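Local coordinates for protein enoyl-CoA hydratase/isomerase (Shewanella pealeana, PDB 4KPK) that probably acts as an isomerase or hydratase on acyl-CoA thioesters, as a member of the crotonase-like enoyl-CoA hydratase/isomerase family, at residues S237-G240 and M241-K245; L261-T264 and S265-A269. All blocks are in the same frame, centred on the assembly; numbering follows the deposited sequence.

Contact 1. Residues S237-G240 and M241-K245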
loop_
_atom_site.group_PDB
_atom_site.type_symbol
_atom_site.label_atom_id
_atom_site.label_comp_id
_atom_site.label_asym_id
_atom_site.label_seq_id
_atom_site.Cartn_x
_atom_site.Cartn_y
_atom_site.Cartn_z
ATOM N N SER A 237 25.874 7.649 4.289
ATOM C CA SER A 237 26.705 6.439 4.124
ATOM C C SER A 237 26.391 5.636 2.878
ATOM O O SER A 237 25.318 5.058 2.763
ATOM C CB SER A 237 26.518 5.546 5.330
ATOM O OG SER A 237 27.098 4.298 5.160
ATOM N N PRO A 238 27.334 5.548 1.947
ATOM C CA PRO A 238 27.082 4.606 0.828
ATOM C C PRO A 238 26.682 3.196 1.253
ATOM O O PRO A 238 25.723 2.579 0.657
ATOM C CB PRO A 238 28.418 4.591 0.060
ATOM C CG PRO A 238 29.060 5.918 0.402
ATOM C CD PRO A 238 28.566 6.322 1.773
ATOM N N GLN A 239 27.401 2.652 2.240
ATOM C CA GLN A 239 27.034 1.309 2.712
ATOM C C GLN A 239 25.644 1.251 3.350
ATOM O O GLN A 239 24.902 0.286 3.126
ATOM C CB GLN A 239 28.057 0.764 3.706
ATOM C CG GLN A 239 27.724 -0.663 4.140
ATOM C CD GLN A 239 28.684 -1.232 5.187
ATOM O OE1 GLN A 239 29.386 -2.213 4.931
ATOM N NE2 GLN A 239 28.720 -0.611 6.364
ATOM N N GLY A 240 25.328 2.239 4.197
ATOM C CA GLY A 240 24.052 2.271 4.863
ATOM C C GLY A 240 22.894 2.388 3.872
ATOM O O GLY A 240 21.865 1.694 3.996
HETATM N N MSE A 241 23.073 3.215 2.856
HETATM C CA MSE A 241 22.041 3.377 1.800
HETATM C C MSE A 241 21.900 2.092 1.023
HETATM O O MSE A 241 20.789 1.650 0.728
HETATM C CB MSE A 241 22.452 4.546 0.897
HETATM C CG MSE A 241 22.237 5.824 1.718
HETATM SE SE MSE A 241 22.224 7.348 0.458
HETATM C CE MSE A 241 24.101 7.419 -0.020
ATOM N N ALA A 242 22.997 1.451 0.677
ATOM C CA ALA A 242 22.873 0.112 -0.003
ATOM C C ALA A 242 22.159 -0.899 0.839
ATOM O O ALA A 242 21.334 -1.692 0.348
ATOM C CB ALA A 242 24.255 -0.416 -0.386
ATOM N N TRP A 243 22.451 -0.894 2.139
ATOM C CA TRP A 243 21.762 -1.828 3.053
ATOM C C TRP A 243 20.308 -1.485 3.286
ATOM O O TRP A 243 19.525 -2.382 3.505
ATOM C CB TRP A 243 22.500 -1.957 4.388
ATOM C CG TRP A 243 23.759 -2.789 4.292
ATOM C CD1 TRP A 243 24.662 -2.804 3.234
ATOM C CD2 TRP A 243 24.303 -3.678 5.280
ATOM N NE1 TRP A 243 25.706 -3.638 3.507
ATOM C CE2 TRP A 243 25.527 -4.186 4.753
ATOM C CE3 TRP A 243 23.886 -4.096 6.563
ATOM C CZ2 TRP A 243 26.314 -5.103 5.445
ATOM C CZ3 TRP A 243 24.679 -4.995 7.261
ATOM C CH2 TRP A 243 25.887 -5.494 6.695
ATOM N N VAL A 244 19.935 -0.176 3.239
ATOM C CA VAL A 244 18.551 0.241 3.377
ATOM C C VAL A 244 17.827 -0.400 2.244
ATOM O O VAL A 244 16.768 -0.931 2.432
ATOM C CB VAL A 244 18.347 1.797 3.275
ATOM C CG1 VAL A 244 16.971 2.165 2.681
ATOM C CG2 VAL A 244 18.467 2.466 4.640
ATOM N N LYS A 245 18.401 -0.347 1.040
ATOM C CA LYS A 245 17.714 -0.855 -0.126
ATOM C C LYS A 245 17.511 -2.385 -0.076
ATOM O O LYS A 245 16.445 -2.806 -0.473
ATOM C CB LYS A 245 18.379 -0.463 -1.446
ATOM C CG LYS A 245 18.326 1.025 -1.810
ATOM C CD LYS A 245 18.937 1.300 -3.192
ATOM C CE LYS A 245 17.941 0.939 -4.300
ATOM N NZ LYS A 245 18.159 1.691 -5.567
#
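Gln239 and Trp243, one helical turn apart, carry the side-chain part of this contact. They lie side by side and point the same way. CG of Gln239 sits over one face of the indole, 4.0 Å from the centroid of the five-membered ring, in a CH-pi contact. The glutamine chain is extended, with CG opposite the backbone N (chi1 -177°), and this brings CG over the pyrrole part of the indole. The amide plane is turned 47° from the ring, so the two flat groups do not stack. The amide end is held from outside these segments, where Gln239 NE2 is hydrogen-bonded to Ser274 OG, and the indole packs on Arg270 and Ile271 of helix 258-273.

Beneath these side chains runs the first turn of the helix. Trp243 N bonds to Gln239 O at 2.9 Å, and Val244 N to Gly240 O at 2.8 Å. Met241 N reaches Ser237 O at 2.9 Å in a nearly straight bond. CG of Met241, a selenomethionine, lies 3.3 Å from that same Ser237 O, and the chain bends back so that CE also packs near it.

Ser237 fixes the start of the turn. Its OG accepts from Gly240 N at 2.9 Å, with an N-H...O angle of 165°. Glu276 OE1 provides a second anchor, hydrogen-bonded to both Ser237 OG and Gln239 N. Gly175 and Leu199 of the second subunit pack on Ser237 and Met241. The arrangement is a serine N-cap with proline at the next position, opening helix 238-251. In this crotonase-like chain, that helix belongs to the C-terminal helical region.

Contact 2. Residues L261-T264 and S265-A269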
loop_
_atom_site.group_PDB
_atom_site.type_symbol
_atom_site.label_atom_id
_atom_site.label_comp_id
_atom_site.label_asym_id
_atom_site.label_seq_id
_atom_site.Cartn_x
_atom_site.Cartn_y
_atom_site.Cartn_z
ATOM N N LEU A 261 12.100 -10.499 12.219
ATOM C CA LEU A 261 12.674 -9.999 13.459
ATOM C C LEU A 261 14.142 -10.372 13.641
ATOM O O LEU A 261 14.975 -9.512 13.966
ATOM C CB LEU A 261 11.813 -10.478 14.645
ATOM C CG LEU A 261 10.638 -9.544 14.993
ATOM C CD1 LEU A 261 9.561 -9.441 13.932
ATOM C CD2 LEU A 261 9.973 -9.941 16.314
ATOM N N ASP A 262 14.472 -11.632 13.363
ATOM C CA ASP A 262 15.837 -12.121 13.490
ATOM C C ASP A 262 16.801 -11.473 12.465
ATOM O O ASP A 262 17.938 -11.059 12.796
ATOM C CB ASP A 262 15.834 -13.646 13.304
ATOM C CG ASP A 262 15.205 -14.379 14.481
ATOM O OD1 ASP A 262 15.283 -13.860 15.607
ATOM O OD2 ASP A 262 14.618 -15.462 14.266
ATOM N N HIS A 263 16.312 -11.381 11.230
ATOM C CA HIS A 263 17.045 -10.787 10.138
ATOM C C HIS A 263 17.245 -9.256 10.336
ATOM O O HIS A 263 18.367 -8.756 10.210
ATOM C CB HIS A 263 16.335 -11.149 8.812
ATOM C CG HIS A 263 16.753 -10.324 7.634
ATOM N ND1 HIS A 263 17.995 -10.434 7.047
ATOM C CD2 HIS A 263 16.087 -9.378 6.923
ATOM C CE1 HIS A 263 18.083 -9.588 6.031
ATOM N NE2 HIS A 263 16.938 -8.934 5.934
ATOM N N THR A 264 16.201 -8.506 10.662
ATOM C CA THR A 264 16.415 -7.041 10.947
ATOM C C THR A 264 17.398 -6.794 12.085
ATOM O O THR A 264 18.239 -5.874 12.005
ATOM C CB THR A 264 15.115 -6.248 11.223
ATOM O OG1 THR A 264 14.380 -6.799 12.312
ATOM C CG2 THR A 264 14.251 -6.285 10.006
ATOM N N SER A 265 17.318 -7.635 13.123
ATOM C CA SER A 265 18.227 -7.517 14.281
ATOM C C SER A 265 19.674 -7.856 13.899
ATOM O O SER A 265 20.590 -7.160 14.285
ATOM C CB SER A 265 17.772 -8.408 15.440
ATOM O OG SER A 265 16.522 -7.981 15.940
ATOM N N GLU A 266 19.849 -8.870 13.060
ATOM C CA GLU A 266 21.160 -9.215 12.545
ATOM C C GLU A 266 21.726 -8.113 11.649
ATOM O O GLU A 266 22.907 -7.790 11.786
ATOM C CB GLU A 266 21.114 -10.576 11.852
ATOM C CG GLU A 266 22.461 -11.092 11.385
ATOM C CD GLU A 266 22.852 -10.504 10.036
ATOM O OE1 GLU A 266 21.945 -9.990 9.346
ATOM O OE2 GLU A 266 24.056 -10.535 9.672
ATOM N N ARG A 267 20.912 -7.503 10.768
ATOM C CA ARG A 267 21.410 -6.387 9.942
ATOM C C ARG A 267 21.946 -5.208 10.774
ATOM O O ARG A 267 23.053 -4.737 10.528
ATOM C CB ARG A 267 20.387 -5.888 8.923
ATOM C CG ARG A 267 20.067 -6.908 7.845
ATOM C CD ARG A 267 21.215 -7.028 6.844
ATOM N NE ARG A 267 22.260 -7.977 7.265
ATOM C CZ ARG A 267 23.403 -8.190 6.609
ATOM N NH1 ARG A 267 23.683 -7.505 5.498
ATOM N NH2 ARG A 267 24.271 -9.089 7.067
ATOM N N ILE A 268 21.165 -4.694 11.706
ATOM C CA ILE A 268 21.640 -3.537 12.493
ATOM C C ILE A 268 22.917 -3.888 13.287
ATOM O O ILE A 268 23.896 -3.144 13.266
ATOM C CB ILE A 268 20.534 -2.925 13.373
ATOM C CG1 ILE A 268 21.031 -1.661 14.102
ATOM C CG2 ILE A 268 19.964 -3.959 14.334
ATOM C CD1 ILE A 268 21.731 -0.653 13.183
ATOM N N ALA A 269 22.932 -5.058 13.906
ATOM C CA ALA A 269 24.095 -5.491 14.687
ATOM C C ALA A 269 25.332 -5.558 13.823
ATOM O O ALA A 269 26.382 -5.005 14.194
ATOM C CB ALA A 269 23.800 -6.828 15.355
HETATM O O HOH W 1 20.297 -11.649 8.671
#
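An i to i+4 pair within helix 258-273, His263 and Arg267, forms the centre of this contact. CG of Arg267 lies over the imidazole face, 4.2 Å from the His263 ring centroid, in a CH-pi contact. Bends at chi2 (-74°) and chi3 turn the guanidinium back toward Glu266, its plane nearly parallel to that of the imidazole, 7° apart. Arg267 then grips the Glu266 carboxylate side-on with two nitrogens: NE meets OE1 at 2.9 Å and NH2 meets OE2 at 3.0 Å. The carboxylate lies at the edge of the guanidinium, in its plane, and the two-point grip probably fixes how each group is turned. An alanine in place of Arg267 would probably cost the Glu266 carboxylate its two-point partner, leaving it to lean on Arg270, and bare this face of the imidazole. Along the backbone, Arg267 N bonds to His263 O at 2.9 Å.

Ser265 OG lies 2.9 Å from Leu261 O and also hydrogen-bonds Asn121 of the second subunit. Helix 258-273 thus stands between two neighbours: Arg267 meets Trp243 of helix 238-251, while Leu261, Ser265 and Ile268 pack against the second subunit.

Contacts 1 and 2 lie on consecutive helices, 238-251 and 258-273, with centres about 15 Å apart. They meet directly where Trp243 CH2 comes within 3.2 Å of Arg267 NH1. The same two residues form a cation-pi pair, which links the two helices; along the chain contact 1 closes before contact 2 opens. Each of the two residues is also engaged within its own helix. The centre of contact 1 lies about 16 Å, and that of contact 2 about 27 Å, from the centre of the chain, on the same side. Both also touch the second subunit, so the helix pair contributes to the assembly interface. Neither contact includes a bound ligand or an identified catalytic residue.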